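Putative tagatose-6-phosphate ketose/aldose isomerase (Escherichia coli, PDB 3C3J) belongs to the SIS-domain family and has two such domains, each with a parallel beta sheet flanked by helices. Local coordinates at residues S39-N42 and N43-P47; Y291-D294 and L295-E298. All coordinates share one frame; numbering follows the deposited sequence.

Contact 1: S39-N42 and N43-P47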
# COMPACT_ATOMS: atom_id res chain seq x y z
N SER A 39 -33.02 -5.55 -10.29
CA SER A 39 -33.42 -6.93 -10.55
C SER A 39 -32.49 -7.58 -11.61
O SER A 39 -32.13 -8.75 -11.48
CB SER A 39 -34.91 -7.01 -10.88
OG SER A 39 -35.13 -6.71 -12.23
N ALA A 40 -32.08 -6.80 -12.61
CA ALA A 40 -31.03 -7.21 -13.56
C ALA A 40 -29.67 -7.51 -12.87
O ALA A 40 -29.02 -8.55 -13.15
CB ALA A 40 -30.83 -6.12 -14.61
N LEU A 41 -29.25 -6.60 -11.99
CA LEU A 41 -28.05 -6.81 -11.18
C LEU A 41 -28.14 -8.10 -10.41
O LEU A 41 -27.19 -8.90 -10.40
CB LEU A 41 -27.86 -5.69 -10.18
CG LEU A 41 -27.02 -4.51 -10.62
CD1 LEU A 41 -27.20 -3.39 -9.61
CD2 LEU A 41 -25.54 -4.95 -10.81
N ASN A 42 -29.25 -8.27 -9.71
CA ASN A 42 -29.45 -9.44 -8.87
C ASN A 42 -29.44 -10.72 -9.70
O ASN A 42 -28.87 -11.71 -9.26
CB ASN A 42 -30.75 -9.33 -8.05
CG ASN A 42 -30.68 -8.28 -6.97
OD1 ASN A 42 -29.63 -7.66 -6.73
ND2 ASN A 42 -31.81 -8.06 -6.30
N ASN A 43 -30.04 -10.69 -10.89
CA ASN A 43 -30.01 -11.86 -11.77
C ASN A 43 -28.60 -12.25 -12.19
O ASN A 43 -28.29 -13.43 -12.38
CB ASN A 43 -30.82 -11.61 -13.04
CG ASN A 43 -32.32 -11.57 -12.78
OD1 ASN A 43 -32.78 -11.87 -11.67
ND2 ASN A 43 -33.09 -11.21 -13.81
N PHE A 44 -27.75 -11.25 -12.38
CA PHE A 44 -26.38 -11.48 -12.78
C PHE A 44 -25.56 -11.97 -11.60
O PHE A 44 -24.81 -12.94 -11.71
CB PHE A 44 -25.76 -10.21 -13.35
CG PHE A 44 -24.31 -10.35 -13.69
CD1 PHE A 44 -23.91 -11.17 -14.72
CD2 PHE A 44 -23.35 -9.68 -12.96
CE1 PHE A 44 -22.55 -11.30 -15.03
CE2 PHE A 44 -22.01 -9.81 -13.25
CZ PHE A 44 -21.61 -10.61 -14.29
N LEU A 45 -25.71 -11.29 -10.46
CA LEU A 45 -24.78 -11.47 -9.35
C LEU A 45 -25.13 -12.62 -8.42
O LEU A 45 -24.23 -13.27 -7.89
CB LEU A 45 -24.66 -10.20 -8.51
CG LEU A 45 -23.90 -9.02 -9.09
CD1 LEU A 45 -24.09 -7.81 -8.15
CD2 LEU A 45 -22.40 -9.35 -9.27
N GLU A 46 -26.42 -12.85 -8.19
CA GLU A 46 -26.81 -13.83 -7.18
C GLU A 46 -26.27 -15.24 -7.47
O GLU A 46 -25.79 -15.89 -6.56
CB GLU A 46 -28.34 -13.82 -6.91
CG GLU A 46 -28.78 -12.50 -6.16
CD GLU A 46 -30.28 -12.39 -5.78
OE1 GLU A 46 -31.12 -13.17 -6.30
OE2 GLU A 46 -30.60 -11.48 -4.96
N PRO A 47 -26.31 -15.69 -8.74
CA PRO A 47 -25.72 -17.01 -9.03
C PRO A 47 -24.22 -17.07 -8.80
O PRO A 47 -23.69 -18.16 -8.50
CB PRO A 47 -26.04 -17.23 -10.51
CG PRO A 47 -27.12 -16.25 -10.83
CD PRO A 47 -26.90 -15.08 -9.94

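Contact 2: Y291-D294 and L295-E298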
# COMPACT_ATOMS: atom_id res chain seq x y z
N TYR A 291 -7.06 4.43 18.88
CA TYR A 291 -5.71 4.43 18.35
C TYR A 291 -5.41 5.72 17.61
O TYR A 291 -4.31 6.26 17.71
CB TYR A 291 -5.50 3.21 17.45
CG TYR A 291 -5.52 1.89 18.21
CD1 TYR A 291 -4.36 1.38 18.77
CD2 TYR A 291 -6.71 1.19 18.39
CE1 TYR A 291 -4.38 0.18 19.47
CE2 TYR A 291 -6.74 0.02 19.09
CZ TYR A 291 -5.58 -0.48 19.63
OH TYR A 291 -5.60 -1.66 20.32
N ASP A 292 -6.39 6.18 16.83
CA ASP A 292 -6.28 7.48 16.12
C ASP A 292 -6.04 8.63 17.09
O ASP A 292 -5.18 9.47 16.86
CB ASP A 292 -7.52 7.78 15.30
CG ASP A 292 -7.76 6.75 14.18
OD1 ASP A 292 -6.83 5.98 13.85
OD2 ASP A 292 -8.88 6.72 13.66
N LEU A 293 -6.79 8.64 18.18
CA LEU A 293 -6.67 9.72 19.15
C LEU A 293 -5.36 9.65 19.97
O LEU A 293 -4.80 10.68 20.29
CB LEU A 293 -7.91 9.74 20.04
CG LEU A 293 -9.22 10.15 19.39
CD1 LEU A 293 -10.29 10.16 20.46
CD2 LEU A 293 -9.13 11.54 18.74
N ASP A 294 -4.87 8.46 20.29
CA ASP A 294 -3.54 8.33 20.92
C ASP A 294 -2.41 8.85 20.04
O ASP A 294 -1.51 9.52 20.53
CB ASP A 294 -3.23 6.88 21.24
CG ASP A 294 -4.07 6.35 22.34
OD1 ASP A 294 -4.68 7.16 23.09
OD2 ASP A 294 -4.10 5.11 22.45
N LEU A 295 -2.47 8.56 18.75
CA LEU A 295 -1.50 9.11 17.81
C LEU A 295 -1.64 10.65 17.66
O LEU A 295 -0.63 11.38 17.66
CB LEU A 295 -1.57 8.42 16.42
CG LEU A 295 -0.48 9.20 15.65
CD1 LEU A 295 0.88 8.57 15.65
CD2 LEU A 295 -0.90 9.75 14.30
N LEU A 296 -2.87 11.14 17.54
CA LEU A 296 -3.11 12.58 17.51
C LEU A 296 -2.49 13.26 18.74
O LEU A 296 -1.78 14.26 18.62
CB LEU A 296 -4.60 12.86 17.48
CG LEU A 296 -5.05 14.31 17.33
CD1 LEU A 296 -4.38 14.93 16.10
CD2 LEU A 296 -6.59 14.32 17.23
N ALA A 297 -2.74 12.69 19.91
CA ALA A 297 -2.16 13.22 21.16
C ALA A 297 -0.64 13.31 21.10
O ALA A 297 -0.03 14.30 21.54
CB ALA A 297 -2.59 12.35 22.34
N GLU A 298 -0.02 12.28 20.56
CA GLU A 298 1.42 12.24 20.41
C GLU A 298 1.93 13.32 19.45
O GLU A 298 2.90 14.02 19.76
CB GLU A 298 1.84 10.84 19.93
CG GLU A 298 3.33 10.65 19.61
CD GLU A 298 3.65 9.20 19.24
OE1 GLU A 298 3.03 8.27 19.84
OE2 GLU A 298 4.52 9.01 18.35

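Contact 1: S39-N42 and N43-P47
Leu41 and Leu45, one helical turn apart, run side by side and point the same way, Leu41 CD2 meeting Leu45 CD1 at 4.2 Å. This is the packed flank: Leu45 presses on Val186 and Phe187 of helix 174-187, and Leu41 rests on Phe157. The carbonyl of Leu41 accepts from Leu45 N, 2.8 Å from Leu41 O and nearly along the C=O axis, while Phe44 N, bonded mainly to Ala40 O, adds a weak second bond to Leu41 O. All of this belongs to the C-terminal part of helix 23-49, which leads into strand 55-59 of the N-terminal SIS domain's sheet; Pro47, lacking an N-H, interrupts the ladder of backbone bonds. The other flank is looser and polar. Asn42 and Glu46 stack there, amide and carboxylate planes only 9° apart. Glu46 CG stands anti to its carbonyl carbon (chi1 -70°) and the chain runs on extended, which brings OE2 over the face of the amide, 3.8 Å from Asn42 CG; the backbone joins the same pair, Glu46 N to Asn42 O at 2.9 Å. Asn42 OD1 accepts a hydrogen bond from Arg38 NE, a turn earlier. Exposed Asn43 sets its OD1 3.2 Å from Ser39 O, two acceptors, not bonded.

Contact 2: Y291-D294 and L295-E298
Leu296 reaches back across one helical turn to Leu293, and its side chain can be followed outward from the backbone. CB lies close to two carbonyl oxygens, 3.5 Å from Asp292 O and 3.6 Å from Leu293 O. At CG the chain branches; CG lies anti to the backbone N (chi1 -175°), and from there CD2 swings toward Leu293, whose own CD2 it meets at 4.1 Å, the two side chains passing at a slant. The side chain also packs on Val308 and Ala310 of strand 307-312 and on Ile318 and Val319 of helix 317-320. Helix 288-302 is the crossover of a beta-alpha-beta unit between the parallel strands 276-281 and 307-312 of the C-terminal SIS domain; Leu296 faces strand 307-312, while Leu293 leans on Val319. Regular backbone bonds hold the turn: Leu296 N to Asp292 O at 2.9 Å and Ala297 N to Leu293 O at 2.9 Å, where Ala297 CB also comes within 3.4 Å of Leu293 O. Buried polar ends find partners elsewhere. Asp292 OD2 accepts a hydrogen bond from Ser283 N and OD1 is hydrogen-bonded to Ser232 OG, and the extended Glu298 carries its carboxylate to Arg265 and Lys269 in two salt bridges. Tyr291 OH bonds to Tyr287 OH and to His380 N of the second subunit; that histidine's ring meets the tyrosine edge-to-face.

Contacts 1 and 2 are separate one-turn helical contacts on opposite sides of the chain's centre, with centres 44 Å apart and nearest atoms about 30 Å apart. Residues 39-47 precede the five-stranded parallel sheet that contains strand 55-59; residues 291-298 lie on helix 288-302, which joins two neighbouring strands of the second five-stranded sheet, built in the same 2-1-3-4-5 strand order. Contact 1 is partly buried and no other subunit reaches it, whereas contact 2 is buried and three of its residues touch the second subunit, where Ile378 and Gly376 of that subunit also pack against it.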